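Local coordinates for HD domain-containing protein (Aquifex aeolicus, PDB 2HEK) that is of unknown function but belongs to the HD-domain family, binds zinc and GDP, and may hydrolyse dGTP, at residues R30-K35 and F252-D257; T109-K114 and L134-L139. All coordinates share one frame; numbering follows the deposited sequence.

Contact 1: R30-K35 and F252-D257. With GDP (guanosine-5'-diphosphate), chain H.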
# COMPACT_ATOMS: atom_id res chain seq x y z
N ARG A 30 -4.02 24.72 20.31
CA ARG A 30 -5.45 24.48 20.46
C ARG A 30 -6.00 23.47 19.43
O ARG A 30 -6.94 22.67 19.70
CB ARG A 30 -6.20 25.83 20.31
CG ARG A 30 -7.72 25.71 20.33
CD ARG A 30 -8.45 27.06 20.11
NE ARG A 30 -9.84 26.74 19.83
CZ ARG A 30 -10.33 26.53 18.60
NH1 ARG A 30 -9.58 26.70 17.52
NH2 ARG A 30 -11.60 26.19 18.46
N LEU A 31 -5.47 23.54 18.21
CA LEU A 31 -6.02 22.72 17.15
C LEU A 31 -5.81 21.22 17.45
O LEU A 31 -6.56 20.42 16.94
CB LEU A 31 -5.42 23.11 15.81
CG LEU A 31 -5.72 24.53 15.32
CD1 LEU A 31 -5.00 24.72 14.01
CD2 LEU A 31 -7.21 24.81 15.17
N ARG A 32 -4.83 20.87 18.28
CA ARG A 32 -4.61 19.47 18.74
C ARG A 32 -5.82 18.96 19.51
O ARG A 32 -5.90 17.79 19.75
CB ARG A 32 -3.44 19.38 19.74
CG ARG A 32 -2.11 19.30 19.12
CD ARG A 32 -1.04 19.01 20.09
NE ARG A 32 -0.15 18.09 19.40
CZ ARG A 32 1.13 18.31 19.20
NH1 ARG A 32 1.69 19.40 19.70
NH2 ARG A 32 1.83 17.42 18.52
N TYR A 33 -6.71 19.84 19.95
CA TYR A 33 -7.83 19.45 20.83
C TYR A 33 -9.20 19.60 20.14
O TYR A 33 -10.27 19.66 20.77
CB TYR A 33 -7.71 20.16 22.21
CG TYR A 33 -6.30 19.92 22.77
CD1 TYR A 33 -5.96 18.66 23.29
CD2 TYR A 33 -5.31 20.89 22.68
CE1 TYR A 33 -4.67 18.38 23.76
CE2 TYR A 33 -3.98 20.61 23.14
CZ TYR A 33 -3.68 19.35 23.68
OH TYR A 33 -2.39 19.02 24.12
N VAL A 34 -9.14 19.61 18.80
CA VAL A 34 -10.33 19.73 17.95
C VAL A 34 -10.21 18.65 16.86
O VAL A 34 -9.39 18.79 15.96
CB VAL A 34 -10.41 21.12 17.24
CG1 VAL A 34 -11.63 21.20 16.29
CG2 VAL A 34 -10.45 22.32 18.24
N LYS A 35 -11.02 17.60 16.94
CA LYS A 35 -11.06 16.57 15.90
C LYS A 35 -11.51 17.16 14.58
O LYS A 35 -12.47 17.94 14.53
CB LYS A 35 -11.99 15.42 16.30
CG LYS A 35 -11.40 14.52 17.40
CD LYS A 35 -12.26 13.26 17.63
CE LYS A 35 -12.08 12.67 19.05
NZ LYS A 35 -12.50 13.68 20.11
N PHE A 252 -13.31 32.42 22.55
CA PHE A 252 -13.30 31.53 21.40
C PHE A 252 -12.21 30.48 21.60
O PHE A 252 -12.48 29.30 21.50
CB PHE A 252 -13.11 32.28 20.08
CG PHE A 252 -12.80 31.37 18.94
CD1 PHE A 252 -13.81 30.66 18.30
CD2 PHE A 252 -11.49 31.18 18.54
CE1 PHE A 252 -13.52 29.79 17.26
CE2 PHE A 252 -11.19 30.29 17.50
CZ PHE A 252 -12.21 29.60 16.86
N LEU A 253 -10.99 30.92 21.93
CA LEU A 253 -9.85 30.03 22.08
C LEU A 253 -10.06 28.92 23.10
O LEU A 253 -9.49 27.83 22.95
CB LEU A 253 -8.54 30.79 22.33
CG LEU A 253 -8.00 31.65 21.15
CD1 LEU A 253 -6.80 32.46 21.61
CD2 LEU A 253 -7.63 30.84 19.90
N ARG A 254 -10.89 29.15 24.11
CA ARG A 254 -11.15 28.10 25.10
C ARG A 254 -12.15 27.05 24.63
O ARG A 254 -12.33 26.04 25.29
CB ARG A 254 -11.55 28.70 26.46
CG ARG A 254 -10.33 29.32 27.16
CD ARG A 254 -10.58 29.74 28.62
NE ARG A 254 -11.19 31.07 28.77
CZ ARG A 254 -12.49 31.31 28.93
NH1 ARG A 254 -13.38 30.30 28.93
NH2 ARG A 254 -12.92 32.55 29.07
N LEU A 255 -12.78 27.28 23.49
CA LEU A 255 -13.67 26.29 22.91
C LEU A 255 -12.86 25.19 22.22
O LEU A 255 -12.30 25.41 21.14
CB LEU A 255 -14.59 26.93 21.88
CG LEU A 255 -15.70 27.87 22.35
CD1 LEU A 255 -16.31 28.52 21.12
CD2 LEU A 255 -16.77 27.10 23.14
N ASN A 256 -12.77 24.03 22.87
CA ASN A 256 -12.26 22.81 22.24
C ASN A 256 -13.28 21.66 22.43
O ASN A 256 -14.34 21.87 23.06
CB ASN A 256 -10.83 22.47 22.71
CG ASN A 256 -10.74 22.17 24.21
OD1 ASN A 256 -11.64 21.59 24.82
ND2 ASN A 256 -9.63 22.55 24.80
N ASP A 257 -13.01 20.47 21.89
CA ASP A 257 -14.02 19.41 21.92
C ASP A 257 -14.31 19.04 23.37
O ASP A 257 -15.47 18.90 23.73
CB ASP A 257 -13.57 18.12 21.23
CG ASP A 257 -13.32 18.28 19.74
OD1 ASP A 257 -13.66 19.31 19.14
OD2 ASP A 257 -12.77 17.32 19.16
PB GDP H . 14.26 18.09 20.53
O1B GDP H . 14.53 16.59 20.51
O2B GDP H . 15.54 18.82 20.88
O3B GDP H . 13.80 18.54 19.16
O3A GDP H . 13.12 18.43 21.65
PA GDP H . 11.56 18.68 21.29
O1A GDP H . 11.40 19.83 20.32
O2A GDP H . 10.71 18.92 22.52
O5' GDP H . 11.15 17.28 20.60
C5' GDP H . 9.85 17.06 20.06
C4' GDP H . 10.02 16.52 18.65
O4' GDP H . 8.76 15.98 18.25
C3' GDP H . 10.40 17.60 17.64
O3' GDP H . 11.73 17.43 17.13
C2' GDP H . 9.36 17.50 16.54
O2' GDP H . 9.91 16.80 15.41
C1' GDP H . 8.22 16.67 17.12
N9 GDP H . 7.03 17.49 17.53
C8 GDP H . 5.75 17.04 17.55
N7 GDP H . 4.87 18.00 17.95
C5 GDP H . 5.59 19.11 18.19
C6 GDP H . 5.31 20.49 18.64
O6 GDP H . 4.15 20.86 18.91
N1 GDP H . 6.33 21.35 18.77
C2 GDP H . 7.61 21.00 18.50
N2 GDP H . 8.60 21.92 18.66
N3 GDP H . 7.95 19.75 18.09
C4 GDP H . 7.01 18.78 17.92
O HOH W 1 -14.19 18.86 16.52
O HOH W 2 -14.72 15.19 18.81
O HOH W 3 -10.74 15.91 20.96
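R30 swings CG anti to its own N (chi1 175°) and stays extended through to NE, and this lays its guanidinium alongside the carbonyl of L255. NE and NH2 both donate to that single oxygen, L255 O, the shorter bond being NH2 at 2.9 Å, with the acceptor near the guanidinium plane. One face of the group meets F252, CE2 standing 3.9 Å above the plane and the ring tilted by 39°; V34 CG2 sits on the opposite face. NH2 also reaches H88 O, so the flat group is pinned at its edge and sandwiched.

Further along, D257 has its carboxylate beside its own N (chi1 -64°), and OD2 takes the amide hydrogen of K35 N in an almost straight 2.8 Å bond. D257 N answers by donating to Y33 O at 3.1 Å. The K35 NZ to D257 OD2 salt bridge is long, and two waters span the pair. N256 OD1 bonds to F259 N, making N256 the N-cap of helix 257-266. The anchored turn also carries R32, whose NH1 and NH2 donate to O6 and N7 of GDP, the two-pronged arginine grip on guanine's Hoogsteen edge, here in one of the protein's two GDP pockets.

Contact 2: T109-K114 and L134-L139; sequences TERVIK and LVRITL
V135 CG1 lies over one face of the E110 carboxylate, 3.9 Å from CD, while K114 NZ comes in at the edge, bonding to OE2 at 2.6 Å through the anti lone pair. The setting is a near-antiparallel helix pair of the all-helical HD domain, helix 109-114 against helix 134-139, with axes 10.5 Å apart and 150° between their directions. E110 turns CG anti to its backbone N (chi1 177°) and runs on extended, which carries the aliphatic CG across V135 CG1 at about a right angle. With an alanine here, V135 CG1 would probably keep only the CB contact and lose the cover of CG and the carboxylate, while K114 would be left with E132. V135 CG2 slides past I113, nearest to I113 CG2 at 4.0 Å. I113 CD1 continues this apolar seam to L134 CD2. No hydrogen bond joins the segments; side chains pack, and K114 adds a salt bridge to E132 on the helix of 134-139. The T138 hydroxyl turns to A80 O on helix 74-82, leaving its methyl for the interface. At the far end L139 CD2 packs on T109 CB at 3.8 Å, and methyls T109 CG2 and T138 CG2 meet tip to tip at 4.1 Å.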
# COMPACT_ATOMS: atom_id res chain seq x y z
N THR A 109 -10.89 33.25 11.96
CA THR A 109 -9.50 33.03 11.52
C THR A 109 -8.74 34.33 11.46
O THR A 109 -7.60 34.39 11.88
CB THR A 109 -9.41 32.31 10.16
OG1 THR A 109 -9.97 31.00 10.29
CG2 THR A 109 -7.97 32.16 9.71
N GLU A 110 -9.38 35.37 10.90
CA GLU A 110 -8.78 36.70 10.86
C GLU A 110 -8.59 37.23 12.27
O GLU A 110 -7.52 37.75 12.56
CB GLU A 110 -9.59 37.72 10.00
CG GLU A 110 -8.99 39.16 10.02
CD GLU A 110 -9.70 40.11 9.04
OE1 GLU A 110 -10.73 39.71 8.49
OE2 GLU A 110 -9.25 41.25 8.81
N ARG A 111 -9.57 37.07 13.15
CA ARG A 111 -9.46 37.53 14.52
C ARG A 111 -8.31 36.88 15.30
O ARG A 111 -7.58 37.56 16.01
CB ARG A 111 -10.79 37.29 15.26
CG ARG A 111 -11.93 38.14 14.76
CD ARG A 111 -13.06 38.21 15.76
NE ARG A 111 -12.60 38.75 17.05
CZ ARG A 111 -13.27 38.63 18.18
NH1 ARG A 111 -14.45 38.01 18.19
NH2 ARG A 111 -12.79 39.15 19.30
N VAL A 112 -8.15 35.57 15.14
CA VAL A 112 -7.09 34.82 15.84
C VAL A 112 -5.69 35.29 15.33
O VAL A 112 -4.76 35.48 16.10
CB VAL A 112 -7.29 33.28 15.75
CG1 VAL A 112 -6.08 32.54 16.31
CG2 VAL A 112 -8.54 32.86 16.51
N ILE A 113 -5.58 35.47 14.01
CA ILE A 113 -4.31 35.96 13.44
C ILE A 113 -3.96 37.37 13.94
O ILE A 113 -2.79 37.65 14.18
CB ILE A 113 -4.39 35.95 11.92
CG1 ILE A 113 -4.36 34.51 11.38
CG2 ILE A 113 -3.23 36.74 11.31
CD1 ILE A 113 -4.90 34.38 9.97
N LYS A 114 -4.96 38.24 14.07
CA LYS A 114 -4.71 39.65 14.38
C LYS A 114 -4.69 39.98 15.87
O LYS A 114 -3.97 40.90 16.29
CB LYS A 114 -5.71 40.53 13.65
CG LYS A 114 -5.38 40.64 12.15
CD LYS A 114 -6.42 41.49 11.42
CE LYS A 114 -5.98 41.77 9.98
NZ LYS A 114 -7.01 42.58 9.22
N LEU A 134 -1.83 37.67 3.40
CA LEU A 134 -1.97 36.32 3.97
C LEU A 134 -3.40 36.06 4.46
O LEU A 134 -3.97 35.01 4.19
CB LEU A 134 -0.97 36.12 5.12
CG LEU A 134 -0.94 34.73 5.79
CD1 LEU A 134 0.42 34.56 6.41
CD2 LEU A 134 -1.98 34.62 6.87
N VAL A 135 -3.97 37.00 5.20
CA VAL A 135 -5.35 36.85 5.68
C VAL A 135 -6.37 36.68 4.54
O VAL A 135 -7.20 35.77 4.57
CB VAL A 135 -5.76 38.03 6.59
CG1 VAL A 135 -7.28 38.01 6.82
CG2 VAL A 135 -4.99 37.95 7.91
N ARG A 136 -6.30 37.52 3.52
CA ARG A 136 -7.19 37.42 2.36
C ARG A 136 -7.02 36.11 1.62
O ARG A 136 -7.99 35.49 1.24
CB ARG A 136 -6.94 38.60 1.39
CG ARG A 136 -7.55 39.91 1.91
CD ARG A 136 -7.65 41.02 0.84
NE ARG A 136 -6.34 41.49 0.41
CZ ARG A 136 -5.65 42.44 1.06
NH1 ARG A 136 -6.12 42.98 2.17
NH2 ARG A 136 -4.48 42.82 0.62
N ILE A 137 -5.78 35.72 1.40
CA ILE A 137 -5.42 34.50 0.71
C ILE A 137 -6.02 33.30 1.47
O ILE A 137 -6.72 32.46 0.88
CB ILE A 137 -3.89 34.40 0.55
CG1 ILE A 137 -3.44 35.41 -0.51
CG2 ILE A 137 -3.41 32.92 0.16
CD1 ILE A 137 -2.00 35.75 -0.43
N THR A 138 -5.81 33.27 2.78
CA THR A 138 -6.30 32.15 3.56
C THR A 138 -7.83 32.10 3.67
O THR A 138 -8.40 31.03 3.82
CB THR A 138 -5.61 32.01 4.94
OG1 THR A 138 -5.61 30.61 5.29
CG2 THR A 138 -6.33 32.83 6.03
N LEU A 139 -8.50 33.25 3.60
CA LEU A 139 -9.95 33.24 3.70
C LEU A 139 -10.63 33.08 2.36
O LEU A 139 -11.86 33.06 2.30
CB LEU A 139 -10.48 34.51 4.37
CG LEU A 139 -9.98 34.79 5.77
CD1 LEU A 139 -10.58 36.11 6.24
CD2 LEU A 139 -10.35 33.67 6.69

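The two contacts have centres about 18 Å apart and meet through V112. This residue lies on the side of helix 109-114 turned away from 134-139, where its CG2 packs 3.8 Å from F252 CE2 and 4.0 Å from L253 CD2. Helix 109-114 is thus held between the end of helix 250-253 in contact 1 and helix 134-139 in contact 2. Both contacts lie near the metal site of H54, D85 and D161: the side chain of V34 in contact 1 is about 10 Å from the zinc ion and that of T138 about 9 Å. Only contact 1 holds a GDP-binding residue, R32, which does not touch 252-257; the K35 side chain is about 12 Å from another GDP.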